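Local coordinates for carboxysome shell vertex protein CcmL (Gloeobacter violaceus, PDB 4JW0) that probably forms the pentameric vertices of the carboxysome shell and is thought to induce curvature when inserted into flat layers of hexagonal subunits, at residues 3-8 with 50-55; 7-12 with 21-26; 43-48 with 76-81; 54-59 with 80-85. All coordinates share one frame; numbering follows the deposited sequence.

Interaction 1 (3-8 with 50-55)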
loop_
_atom_site.group_PDB
_atom_site.type_symbol
_atom_site.label_atom_id
_atom_site.label_comp_id
_atom_site.label_asym_id
_atom_site.label_seq_id
_atom_site.Cartn_x
_atom_site.Cartn_y
_atom_site.Cartn_z
ATOM N N ILE A 3 -8.420 -2.461 -12.696
ATOM C CA ILE A 3 -9.734 -2.570 -13.312
ATOM C C ILE A 3 -10.638 -3.361 -12.380
ATOM O O ILE A 3 -10.237 -4.383 -11.830
ATOM C CB ILE A 3 -9.655 -3.267 -14.680
ATOM C CG1 ILE A 3 -8.713 -2.492 -15.606
ATOM C CG2 ILE A 3 -11.049 -3.395 -15.310
ATOM C CD1 ILE A 3 -8.269 -3.258 -16.828
ATOM N N GLY A 4 -11.849 -2.863 -12.180
ATOM C CA GLY A 4 -12.833 -3.558 -11.380
ATOM C C GLY A 4 -14.153 -3.633 -12.109
ATOM O O GLY A 4 -14.430 -2.837 -13.007
ATOM N N ARG A 5 -14.969 -4.602 -11.716
ATOM C CA ARG A 5 -16.310 -4.754 -12.259
ATOM C C ARG A 5 -17.311 -4.445 -11.147
ATOM O O ARG A 5 -17.154 -4.911 -10.018
ATOM C CB ARG A 5 -16.471 -6.184 -12.792
ATOM C CG ARG A 5 -17.881 -6.610 -13.137
ATOM C CD ARG A 5 -17.869 -7.986 -13.811
ATOM N NE ARG A 5 -17.825 -9.094 -12.852
ATOM C CZ ARG A 5 -18.713 -10.091 -12.794
ATOM N NH1 ARG A 5 -19.740 -10.145 -13.638
ATOM N NH2 ARG A 5 -18.578 -11.049 -11.881
ATOM N N VAL A 6 -18.315 -3.627 -11.446
ATOM C CA VAL A 6 -19.265 -3.218 -10.424
ATOM C C VAL A 6 -20.207 -4.374 -10.114
ATOM O O VAL A 6 -20.894 -4.879 -11.009
ATOM C CB VAL A 6 -20.100 -1.998 -10.851
ATOM C CG1 VAL A 6 -21.084 -1.632 -9.759
ATOM C CG2 VAL A 6 -19.204 -0.812 -11.182
ATOM N N ARG A 7 -20.240 -4.788 -8.849
ATOM C CA ARG A 7 -21.075 -5.918 -8.434
ATOM C C ARG A 7 -22.248 -5.512 -7.552
ATOM O O ARG A 7 -23.215 -6.255 -7.436
ATOM C CB ARG A 7 -20.235 -6.963 -7.698
ATOM C CG ARG A 7 -19.197 -7.654 -8.569
ATOM C CD ARG A 7 -19.767 -8.842 -9.329
ATOM N NE ARG A 7 -20.812 -8.469 -10.285
ATOM C CZ ARG A 7 -22.033 -9.003 -10.328
ATOM N NH1 ARG A 7 -22.403 -9.945 -9.467
ATOM N NH2 ARG A 7 -22.900 -8.587 -11.242
ATOM N N GLY A 8 -22.175 -4.344 -6.927
ATOM C CA GLY A 8 -23.245 -3.915 -6.046
ATOM C C GLY A 8 -22.897 -2.692 -5.231
ATOM O O GLY A 8 -21.969 -1.961 -5.561
ATOM N N GLY A 50 -22.791 1.740 -13.144
ATOM C CA GLY A 50 -23.841 0.761 -12.937
ATOM C C GLY A 50 -23.339 -0.670 -12.888
ATOM O O GLY A 50 -22.187 -0.968 -13.209
ATOM N N LEU A 51 -24.226 -1.564 -12.474
ATOM C CA LEU A 51 -23.910 -2.980 -12.367
ATOM C C LEU A 51 -23.216 -3.529 -13.610
ATOM O O LEU A 51 -23.631 -3.256 -14.732
ATOM C CB LEU A 51 -25.198 -3.764 -12.129
ATOM C CG LEU A 51 -25.064 -5.091 -11.396
ATOM C CD1 LEU A 51 -24.903 -4.849 -9.897
ATOM C CD2 LEU A 51 -26.277 -5.966 -11.693
ATOM N N ASP A 52 -22.157 -4.305 -13.380
ATOM C CA ASP A 52 -21.402 -5.009 -14.423
ATOM C C ASP A 52 -20.517 -4.123 -15.306
ATOM O O ASP A 52 -19.773 -4.625 -16.149
ATOM C CB ASP A 52 -22.328 -5.870 -15.291
ATOM C CG ASP A 52 -22.816 -7.116 -14.565
ATOM O OD1 ASP A 52 -22.117 -7.580 -13.641
ATOM O OD2 ASP A 52 -23.897 -7.633 -14.918
ATOM N N GLU A 53 -20.566 -2.813 -15.106
ATOM C CA GLU A 53 -19.666 -1.932 -15.834
ATOM C C GLU A 53 -18.234 -2.115 -15.348
ATOM O O GLU A 53 -18.003 -2.419 -14.181
ATOM C CB GLU A 53 -20.103 -0.477 -15.676
ATOM C CG GLU A 53 -21.391 -0.149 -16.412
ATOM C CD GLU A 53 -21.628 1.343 -16.545
ATOM O OE1 GLU A 53 -21.824 2.014 -15.518
ATOM O OE2 GLU A 53 -21.622 1.846 -17.684
ATOM N N TRP A 54 -17.275 -1.959 -16.256
ATOM C CA TRP A 54 -15.870 -1.985 -15.886
ATOM C C TRP A 54 -15.444 -0.579 -15.519
ATOM O O TRP A 54 -15.790 0.377 -16.209
ATOM C CB TRP A 54 -14.999 -2.491 -17.035
ATOM C CG TRP A 54 -14.977 -3.980 -17.194
ATOM C CD1 TRP A 54 -15.931 -4.865 -16.793
ATOM C CD2 TRP A 54 -13.938 -4.756 -17.801
ATOM N NE1 TRP A 54 -15.550 -6.148 -17.117
ATOM C CE2 TRP A 54 -14.331 -6.106 -17.738
ATOM C CE3 TRP A 54 -12.716 -4.440 -18.395
ATOM C CZ2 TRP A 54 -13.546 -7.135 -18.245
ATOM C CZ3 TRP A 54 -11.938 -5.464 -18.899
ATOM C CH2 TRP A 54 -12.356 -6.795 -18.820
ATOM N N VAL A 55 -14.694 -0.448 -14.432
ATOM C CA VAL A 55 -14.188 0.852 -14.028
ATOM C C VAL A 55 -12.693 0.798 -13.757
ATOM O O VAL A 55 -12.132 -0.262 -13.461
ATOM C CB VAL A 55 -14.895 1.364 -12.753
ATOM C CG1 VAL A 55 -16.386 1.473 -12.979
ATOM C CG2 VAL A 55 -14.590 0.454 -11.567
#

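Interaction 2 (7-12 with 21-26)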
loop_
_atom_site.group_PDB
_atom_site.type_symbol
_atom_site.label_atom_id
_atom_site.label_comp_id
_atom_site.label_asym_id
_atom_site.label_seq_id
_atom_site.Cartn_x
_atom_site.Cartn_y
_atom_site.Cartn_z
ATOM N N ARG A 7 -20.240 -4.788 -8.849
ATOM C CA ARG A 7 -21.075 -5.918 -8.434
ATOM C C ARG A 7 -22.248 -5.512 -7.552
ATOM O O ARG A 7 -23.215 -6.255 -7.436
ATOM C CB ARG A 7 -20.235 -6.963 -7.698
ATOM C CG ARG A 7 -19.197 -7.654 -8.569
ATOM C CD ARG A 7 -19.767 -8.842 -9.329
ATOM N NE ARG A 7 -20.812 -8.469 -10.285
ATOM C CZ ARG A 7 -22.033 -9.003 -10.328
ATOM N NH1 ARG A 7 -22.403 -9.945 -9.467
ATOM N NH2 ARG A 7 -22.900 -8.587 -11.242
ATOM N N GLY A 8 -22.175 -4.344 -6.927
ATOM C CA GLY A 8 -23.245 -3.915 -6.046
ATOM C C GLY A 8 -22.897 -2.692 -5.231
ATOM O O GLY A 8 -21.969 -1.961 -5.561
ATOM N N THR A 9 -23.640 -2.489 -4.149
ATOM C CA THR A 9 -23.485 -1.305 -3.320
ATOM C C THR A 9 -23.435 -1.692 -1.854
ATOM O O THR A 9 -23.950 -2.738 -1.452
ATOM C CB THR A 9 -24.644 -0.309 -3.518
ATOM O OG1 THR A 9 -25.841 -0.844 -2.944
ATOM C CG2 THR A 9 -24.871 -0.036 -4.986
ATOM N N VAL A 10 -22.803 -0.836 -1.063
ATOM C CA VAL A 10 -22.723 -1.024 0.374
ATOM C C VAL A 10 -23.367 0.185 1.032
ATOM O O VAL A 10 -23.066 1.326 0.670
ATOM C CB VAL A 10 -21.263 -1.155 0.836
ATOM C CG1 VAL A 10 -21.182 -1.182 2.355
ATOM C CG2 VAL A 10 -20.623 -2.409 0.240
ATOM N N VAL A 11 -24.266 -0.058 1.984
ATOM C CA VAL A 11 -24.952 1.034 2.667
ATOM C C VAL A 11 -24.634 1.048 4.155
ATOM O O VAL A 11 -24.653 0.012 4.818
ATOM C CB VAL A 11 -26.478 0.951 2.489
ATOM C CG1 VAL A 11 -27.160 2.067 3.271
ATOM C CG2 VAL A 11 -26.843 1.032 1.024
ATOM N N SER A 12 -24.346 2.242 4.661
ATOM C CA SER A 12 -23.983 2.450 6.055
ATOM C C SER A 12 -24.659 3.725 6.551
ATOM O O SER A 12 -24.430 4.802 6.006
ATOM C CB SER A 12 -22.458 2.574 6.183
ATOM O OG SER A 12 -22.051 2.996 7.479
ATOM N N GLY A 21 -23.177 11.308 2.078
ATOM C CA GLY A 21 -23.327 11.656 0.677
ATOM C C GLY A 21 -22.547 10.749 -0.257
ATOM O O GLY A 21 -22.769 10.747 -1.471
ATOM N N VAL A 22 -21.627 9.976 0.304
ATOM C CA VAL A 22 -20.746 9.141 -0.500
ATOM C C VAL A 22 -21.423 7.822 -0.861
ATOM O O VAL A 22 -21.926 7.120 0.008
ATOM C CB VAL A 22 -19.443 8.848 0.251
ATOM C CG1 VAL A 22 -18.516 7.996 -0.600
ATOM C CG2 VAL A 22 -18.765 10.149 0.655
ATOM N N LYS A 23 -21.438 7.499 -2.149
ATOM C CA LYS A 23 -21.950 6.218 -2.604
ATOM C C LYS A 23 -20.822 5.195 -2.630
ATOM O O LYS A 23 -19.746 5.453 -3.173
ATOM C CB LYS A 23 -22.573 6.352 -3.992
ATOM C CG LYS A 23 -23.274 5.092 -4.470
ATOM C CD LYS A 23 -23.934 5.297 -5.823
ATOM C CE LYS A 23 -24.579 4.009 -6.316
ATOM N NZ LYS A 23 -25.346 3.342 -5.231
ATOM N N PHE A 24 -21.070 4.037 -2.033
ATOM C CA PHE A 24 -20.061 2.987 -1.947
ATOM C C PHE A 24 -20.384 1.869 -2.920
ATOM O O PHE A 24 -21.437 1.242 -2.818
ATOM C CB PHE A 24 -20.003 2.406 -0.530
ATOM C CG PHE A 24 -19.699 3.419 0.541
ATOM C CD1 PHE A 24 -18.474 4.071 0.579
ATOM C CD2 PHE A 24 -20.629 3.697 1.529
ATOM C CE1 PHE A 24 -18.192 4.989 1.572
ATOM C CE2 PHE A 24 -20.348 4.614 2.526
ATOM C CZ PHE A 24 -19.133 5.262 2.544
ATOM N N LEU A 25 -19.476 1.610 -3.859
ATOM C CA LEU A 25 -19.655 0.507 -4.796
ATOM C C LEU A 25 -18.753 -0.661 -4.450
ATOM O O LEU A 25 -17.571 -0.483 -4.188
ATOM C CB LEU A 25 -19.345 0.944 -6.231
ATOM C CG LEU A 25 -20.324 1.874 -6.935
ATOM C CD1 LEU A 25 -19.873 2.083 -8.372
ATOM C CD2 LEU A 25 -21.737 1.326 -6.882
ATOM N N LEU A 26 -19.322 -1.859 -4.464
ATOM C CA LEU A 26 -18.544 -3.077 -4.351
ATOM C C LEU A 26 -17.980 -3.433 -5.721
ATOM O O LEU A 26 -18.728 -3.682 -6.665
ATOM C CB LEU A 26 -19.420 -4.214 -3.829
ATOM C CG LEU A 26 -18.789 -5.602 -3.825
ATOM C CD1 LEU A 26 -17.690 -5.664 -2.784
ATOM C CD2 LEU A 26 -19.847 -6.659 -3.571
HETATM O O HOH W 1 -23.680 3.541 -0.895
#

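Interaction 3 (43-48 with 76-81)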
loop_
_atom_site.group_PDB
_atom_site.type_symbol
_atom_site.label_atom_id
_atom_site.label_comp_id
_atom_site.label_asym_id
_atom_site.label_seq_id
_atom_site.Cartn_x
_atom_site.Cartn_y
_atom_site.Cartn_z
ATOM N N ALA A 43 -15.340 1.067 -3.227
ATOM C CA ALA A 43 -14.842 2.354 -3.677
ATOM C C ALA A 43 -15.925 3.422 -3.670
ATOM O O ALA A 43 -17.099 3.144 -3.917
ATOM C CB ALA A 43 -14.244 2.219 -5.071
ATOM N N ALA A 44 -15.520 4.649 -3.374
ATOM C CA ALA A 44 -16.401 5.796 -3.510
ATOM C C ALA A 44 -16.643 6.063 -4.990
ATOM O O ALA A 44 -15.706 6.064 -5.793
ATOM C CB ALA A 44 -15.791 7.014 -2.852
ATOM N N ASP A 45 -17.902 6.294 -5.347
ATOM C CA ASP A 45 -18.265 6.515 -6.741
ATOM C C ASP A 45 -18.950 7.855 -6.945
ATOM O O ASP A 45 -20.133 8.014 -6.630
ATOM C CB ASP A 45 -19.186 5.410 -7.255
ATOM C CG ASP A 45 -19.570 5.610 -8.719
ATOM O OD1 ASP A 45 -18.778 6.232 -9.465
ATOM O OD2 ASP A 45 -20.662 5.157 -9.127
ATOM N N GLY A 46 -18.199 8.809 -7.487
ATOM C CA GLY A 46 -18.748 10.089 -7.891
ATOM C C GLY A 46 -18.879 10.174 -9.401
ATOM O O GLY A 46 -19.248 11.220 -9.944
ATOM N N VAL A 47 -18.580 9.072 -10.084
ATOM C CA VAL A 47 -18.711 9.014 -11.535
ATOM C C VAL A 47 -20.121 8.571 -11.927
ATOM O O VAL A 47 -20.746 9.155 -12.814
ATOM C CB VAL A 47 -17.682 8.058 -12.151
ATOM C CG1 VAL A 47 -17.904 7.928 -13.652
ATOM C CG2 VAL A 47 -16.272 8.558 -11.868
ATOM N N GLY A 48 -20.619 7.541 -11.252
ATOM C CA GLY A 48 -21.951 7.023 -11.520
ATOM C C GLY A 48 -21.895 5.770 -12.369
ATOM O O GLY A 48 -22.333 5.768 -13.515
ATOM N N ALA A 76 -10.275 4.502 -1.580
ATOM C CA ALA A 76 -10.516 3.922 -2.895
ATOM C C ALA A 76 -11.569 4.743 -3.611
ATOM O O ALA A 76 -12.584 5.128 -3.027
ATOM C CB ALA A 76 -10.948 2.480 -2.779
ATOM N N VAL A 77 -11.318 5.015 -4.884
ATOM C CA VAL A 77 -12.173 5.898 -5.656
ATOM C C VAL A 77 -12.317 5.390 -7.088
ATOM O O VAL A 77 -11.343 4.975 -7.712
ATOM C CB VAL A 77 -11.605 7.337 -5.674
ATOM C CG1 VAL A 77 -10.220 7.362 -6.321
ATOM C CG2 VAL A 77 -12.548 8.280 -6.384
ATOM N N VAL A 78 -13.543 5.426 -7.596
ATOM C CA VAL A 78 -13.804 5.151 -9.001
ATOM C C VAL A 78 -13.424 6.402 -9.774
ATOM O O VAL A 78 -13.935 7.483 -9.488
ATOM C CB VAL A 78 -15.301 4.840 -9.247
ATOM C CG1 VAL A 78 -15.596 4.708 -10.735
ATOM C CG2 VAL A 78 -15.719 3.577 -8.505
ATOM N N ILE A 79 -12.537 6.268 -10.752
ATOM C CA ILE A 79 -12.111 7.441 -11.504
ATOM C C ILE A 79 -12.653 7.460 -12.927
ATOM O O ILE A 79 -12.662 8.511 -13.563
ATOM C CB ILE A 79 -10.584 7.593 -11.508
ATOM C CG1 ILE A 79 -9.922 6.477 -12.311
ATOM C CG2 ILE A 79 -10.064 7.629 -10.074
ATOM C CD1 ILE A 79 -8.425 6.627 -12.431
ATOM N N GLY A 80 -13.108 6.315 -13.427
ATOM C CA GLY A 80 -13.682 6.276 -14.759
ATOM C C GLY A 80 -14.373 4.987 -15.123
ATOM O O GLY A 80 -13.986 3.913 -14.677
ATOM N N ILE A 81 -15.410 5.104 -15.946
ATOM C CA ILE A 81 -16.017 3.946 -16.577
ATOM C C ILE A 81 -15.225 3.626 -17.840
ATOM O O ILE A 81 -14.962 4.502 -18.667
ATOM C CB ILE A 81 -17.493 4.204 -16.921
ATOM C CG1 ILE A 81 -18.293 4.412 -15.637
ATOM C CG2 ILE A 81 -18.062 3.039 -17.738
ATOM C CD1 ILE A 81 -19.651 5.079 -15.845
HETATM O O HOH W 2 -15.431 8.931 -8.014
#

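Interaction 4 (54-59 with 80-85)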
loop_
_atom_site.group_PDB
_atom_site.type_symbol
_atom_site.label_atom_id
_atom_site.label_comp_id
_atom_site.label_asym_id
_atom_site.label_seq_id
_atom_site.Cartn_x
_atom_site.Cartn_y
_atom_site.Cartn_z
ATOM N N TRP A 54 -17.275 -1.959 -16.256
ATOM C CA TRP A 54 -15.870 -1.985 -15.886
ATOM C C TRP A 54 -15.444 -0.579 -15.519
ATOM O O TRP A 54 -15.790 0.377 -16.209
ATOM C CB TRP A 54 -14.999 -2.491 -17.035
ATOM C CG TRP A 54 -14.977 -3.980 -17.194
ATOM C CD1 TRP A 54 -15.931 -4.865 -16.793
ATOM C CD2 TRP A 54 -13.938 -4.756 -17.801
ATOM N NE1 TRP A 54 -15.550 -6.148 -17.117
ATOM C CE2 TRP A 54 -14.331 -6.106 -17.738
ATOM C CE3 TRP A 54 -12.716 -4.440 -18.395
ATOM C CZ2 TRP A 54 -13.546 -7.135 -18.245
ATOM C CZ3 TRP A 54 -11.938 -5.464 -18.899
ATOM C CH2 TRP A 54 -12.356 -6.795 -18.820
ATOM N N VAL A 55 -14.694 -0.448 -14.432
ATOM C CA VAL A 55 -14.188 0.852 -14.028
ATOM C C VAL A 55 -12.693 0.798 -13.757
ATOM O O VAL A 55 -12.132 -0.262 -13.461
ATOM C CB VAL A 55 -14.895 1.364 -12.753
ATOM C CG1 VAL A 55 -16.386 1.473 -12.979
ATOM C CG2 VAL A 55 -14.590 0.454 -11.567
ATOM N N LEU A 56 -12.046 1.952 -13.873
ATOM C CA LEU A 56 -10.717 2.137 -13.319
ATOM C C LEU A 56 -10.891 2.706 -11.926
ATOM O O LEU A 56 -11.733 3.589 -11.716
ATOM C CB LEU A 56 -9.901 3.123 -14.147
ATOM C CG LEU A 56 -9.308 2.665 -15.474
ATOM C CD1 LEU A 56 -8.636 3.865 -16.141
ATOM C CD2 LEU A 56 -8.318 1.520 -15.292
ATOM N N PHE A 57 -10.113 2.209 -10.972
ATOM C CA PHE A 57 -10.156 2.770 -9.633
ATOM C C PHE A 57 -8.763 2.908 -9.052
ATOM O O PHE A 57 -7.843 2.166 -9.411
ATOM C CB PHE A 57 -11.077 1.964 -8.705
ATOM C CG PHE A 57 -10.537 0.617 -8.305
ATOM C CD1 PHE A 57 -10.702 -0.483 -9.133
ATOM C CD2 PHE A 57 -9.899 0.444 -7.082
ATOM C CE1 PHE A 57 -10.221 -1.730 -8.764
ATOM C CE2 PHE A 57 -9.415 -0.802 -6.706
ATOM C CZ PHE A 57 -9.575 -1.890 -7.550
ATOM N N SER A 58 -8.622 3.897 -8.177
ATOM C CA SER A 58 -7.361 4.187 -7.520
ATOM C C SER A 58 -7.501 3.939 -6.040
ATOM O O SER A 58 -8.610 3.993 -5.498
ATOM C CB SER A 58 -6.967 5.641 -7.749
ATOM O OG SER A 58 -6.680 5.863 -9.110
ATOM N N ARG A 59 -6.366 3.690 -5.396
ATOM C CA ARG A 59 -6.309 3.436 -3.966
ATOM C C ARG A 59 -5.396 4.440 -3.293
ATOM O O ARG A 59 -4.489 4.995 -3.925
ATOM C CB ARG A 59 -5.767 2.037 -3.691
ATOM C CG ARG A 59 -6.622 0.897 -4.195
ATOM C CD ARG A 59 -5.792 -0.385 -4.208
ATOM N NE ARG A 59 -6.609 -1.582 -4.015
ATOM C CZ ARG A 59 -6.736 -2.578 -4.892
ATOM N NH1 ARG A 59 -6.098 -2.557 -6.060
ATOM N NH2 ARG A 59 -7.514 -3.611 -4.599
ATOM N N GLY A 80 -13.108 6.315 -13.427
ATOM C CA GLY A 80 -13.682 6.276 -14.759
ATOM C C GLY A 80 -14.373 4.987 -15.123
ATOM O O GLY A 80 -13.986 3.913 -14.677
ATOM N N ILE A 81 -15.410 5.104 -15.946
ATOM C CA ILE A 81 -16.017 3.946 -16.577
ATOM C C ILE A 81 -15.225 3.626 -17.840
ATOM O O ILE A 81 -14.962 4.502 -18.667
ATOM C CB ILE A 81 -17.493 4.204 -16.921
ATOM C CG1 ILE A 81 -18.293 4.412 -15.637
ATOM C CG2 ILE A 81 -18.062 3.039 -17.738
ATOM C CD1 ILE A 81 -19.651 5.079 -15.845
ATOM N N ILE A 82 -14.826 2.370 -17.978
ATOM C CA ILE A 82 -13.989 1.966 -19.094
ATOM C C ILE A 82 -14.833 1.683 -20.331
ATOM O O ILE A 82 -15.817 0.951 -20.265
ATOM C CB ILE A 82 -13.167 0.720 -18.734
ATOM C CG1 ILE A 82 -12.082 1.085 -17.715
ATOM C CG2 ILE A 82 -12.536 0.116 -19.976
ATOM C CD1 ILE A 82 -11.420 -0.106 -17.071
ATOM N N ASP A 83 -14.433 2.274 -21.455
ATOM C CA ASP A 83 -15.078 2.031 -22.737
ATOM C C ASP A 83 -14.375 0.897 -23.472
ATOM O O ASP A 83 -15.018 -0.020 -23.983
ATOM C CB ASP A 83 -15.053 3.297 -23.597
ATOM C CG ASP A 83 -15.906 4.408 -23.025
ATOM O OD1 ASP A 83 -16.935 4.100 -22.384
ATOM O OD2 ASP A 83 -15.546 5.589 -23.208
ATOM N N THR A 84 -13.049 0.958 -23.519
ATOM C CA THR A 84 -12.266 -0.074 -24.189
ATOM C C THR A 84 -10.975 -0.389 -23.452
ATOM O O THR A 84 -10.370 0.478 -22.825
ATOM C CB THR A 84 -11.862 0.363 -25.617
ATOM O OG1 THR A 84 -11.192 1.624 -25.553
ATOM C CG2 THR A 84 -13.077 0.489 -26.517
ATOM N N VAL A 85 -10.555 -1.643 -23.541
ATOM C CA VAL A 85 -9.201 -2.029 -23.186
ATOM C C VAL A 85 -8.599 -2.733 -24.383
ATOM O O VAL A 85 -9.210 -3.644 -24.940
ATOM C CB VAL A 85 -9.147 -2.992 -21.999
ATOM C CG1 VAL A 85 -7.696 -3.261 -21.624
ATOM C CG2 VAL A 85 -9.910 -2.438 -20.815
HETATM O O HOH W 3 -17.664 -0.604 -18.896
#

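Interaction 1 (3-8 with 50-55)
Arg7 and Asp52 meet in a salt bridge where strand 2-11 runs beside the turn leading into strand 54-59. The CB of Arg7 points away from 50-55, and the chain then bends twice (chi2 -85°, chi3 63°), which brings its tip back. NE comes to lie 3.6 Å above the plane of the Arg5 guanidinium, over its centre. NH2 gives a bent hydrogen bond (144°) to Asp52 OD1 at 2.7 Å, reaching the oxygen on its syn side but tilted out of the carboxylate plane, while NH1 turns to Asp88 of the second subunit. The same OD1 lies 3.5 Å from Arg5 NH1, well out of that guanidinium plane, a purely electrostatic attraction; the Arg5 NH2 bonds to Gln28 instead. One carboxylate oxygen thus probably offsets part of the repulsion between two arginines. Its residue is fixed by the type II turn Gly50-Glu53, whose Asp52 N donates to Val6 O at 2.7 Å. Val6 presses into this turn, its CB 3.3 Å from Gly50 O, and CG2 lies 4.0 Å from Val55 CG1. Beyond the turn the backbones pair antiparallel, Gly4 and Val55 exchanging two nearly straight hydrogen bonds. On the face carrying Arg5 and Trp54, Ile3 CG2 rests 3.7 Å from Trp54 CE3, and the indole also stacks with Tyr93. Strand 2-11 is the middle strand of the OB-fold sheet: here it holds 54-59 along one edge, while strand 24-30 bonds along its other edge through Ile30, Gln28 and Leu26.

Interaction 2 (7-12 with 21-26)
Gly8 and Leu26 meet at a classic beta bulge, Arg7 and Gly8 both facing Leu26 in the antiparallel pairing of strands 2-11 and 24-30 of the OB fold. The bulge is tightly bonded: Arg7 N donates to Leu26 O at 2.9 Å in a nearly straight bond, and Leu26 N returns one to Gly8 O at 2.9 Å, approaching from above the carbonyl plane. Leu25 CD2 comes to the same carbonyl, 3.6 Å from Gly8 O. On the face shared by Val10 and Phe24, packing is by the roots of the side chains, with Val10 CB 4.0 Å from Phe24 CB. The phenyl ring presents its edge to the Val10 carbonyl, while Met19 and Val42 also touch its side chain, as does Met1 of the second subunit. The face carrying Thr9 and Leu25 is looser toward its exposed end. There Lys23 runs out extended until a kink at its last torsion (chi4 45°) brings NZ within 3.4 Å of Thr9 CG2, a plain contact of an ammonium with a methyl. The Thr9 hydroxyl serves another partner, Ser86 OG of the second subunit, whose strand extends this sheet along Gly8 to Val11 and so makes the edge part of the pentamer interface. Past Thr9 the strands spread. Val10 N still donates to Phe24 O at 3.0 Å, but the second bond of this pair is replaced by a water, donating to Val10 O at 2.8 Å and accepting from Phe24 N at 2.9 Å.

Interaction 3 (43-48 with 76-81)
Val47 lies obliquely across Ile81 and puts both methyls onto strand 76-81. CG1, anti to the backbone N (chi1 176°), meets Ile81 CD1 at 4.0 Å, whereas CG2 drops toward the strand backbone, 3.5 Å from Val78 O. Val78 stands upright between the segments: its CG1 faces Asp45 and Val47, and its CG2 lies 4.0 Å from Ala43 CB. Ala43 in turn sets its methyl beside that of Ala76. Asp45 crosses Val78 obliquely, and its OD1, 3.7 Å from Val78 CG1, is turned back onto its own loop. Asp45 OD1 accepts a hydrogen bond from Val47 N, forming an Asx turn. A second one reaches Asp45 OD1 from Gly48 N at 2.9 Å, and both donors come from the same face of the carboxylate. OD2 is taken by Ala49 N, so one carboxylate grips three successive backbone N-H groups of the bend that carries Val47. The backbones join at Ala44, which donates to Ala76 O and receives a nearly straight bond from Val78 N at 2.9 Å. Ala44 therefore sits between two residues of a strand running parallel to it. Farther on, a water links Gly46 N to Val78 O, the latter at 2.6 Å. This parallel junction closes the OB-fold barrel, joining the strands 39-44 and 76-81. Strand 24-30 continues the pairing beyond 39-44, and strand 54-59 lies beyond 76-81, where Ile79 and Gly80 form a classic bulge opposite Leu56.

Interaction 4 (54-59 with 80-85)
Leu56 and Ile82 cross at about a right angle where strand 54-59 runs antiparallel to the end of strand 76-81. The backbone bonding is short: Leu56 N donates to Gly80 O at 2.9 Å, and Ile82 N donates to Trp54 O at 2.8 Å. Between these bonds lies the non-hydrogen-bonded pair Val55 and Ile81, where a CA-H...O contact brings Val55 CA to 3.1 Å from Gly80 O. Next comes a solvent link, since the chains diverge beyond Ile82 and a water replaces direct pairing, accepting from Trp54 N at 3.0 Å and donating to Ile82 O at 2.8 Å. The remaining contacts are apolar. Ile82 takes part in two of the four side-chain pairs, its CG1 anti to the carbonyl carbon (chi1 -71°) and its CD1, extended along CG1, reaching over the neighbouring strand to 3.8 Å from Leu56 CG. Closer to its root, Ile82 CB lies 4.1 Å from Trp54 CB. At the far rim of the indole, Val85 approaches the ring at its edge, in a crossing near a right angle, with CG2 4.1 Å from CZ3 of Trp54. Asp83, between these two aliphatic residues, turns away and bonds through OD2 to Ser13 of the third subunit, while the Ile81 carbonyl takes Ser12 OG of that chain. Within the chain, then, the contact rests on two direct backbone bonds, a water link and hydrocarbon packing; toward the third subunit the same segment adds a beta ladder, polar bonds and further packing.

In the fold
All four contacts belong to one OB-fold barrel. Interactions 1, 2 and 4 are antiparallel neighbours in its sheet, and interaction 3 joins the outermost strands, 39-44 and 76-81. Strand 2-11 serves interactions 1 and 2, whose centres lie about 12 Å apart; strand 54-59 serves 1 and 4, and strand 76-81 serves 3 and 4, about 9 Å apart. Along the chain, interaction 2 closes before 3 opens, whereas 1 and 3 interleave. The contacts farthest apart are 2 and 4, centres about 17 Å from each other. Interaction 2 borders the second subunit and interaction 4 the third, so segments 7-12 and 80-85 pair with different neighbouring subunits and carry the sheet on into the pentamer.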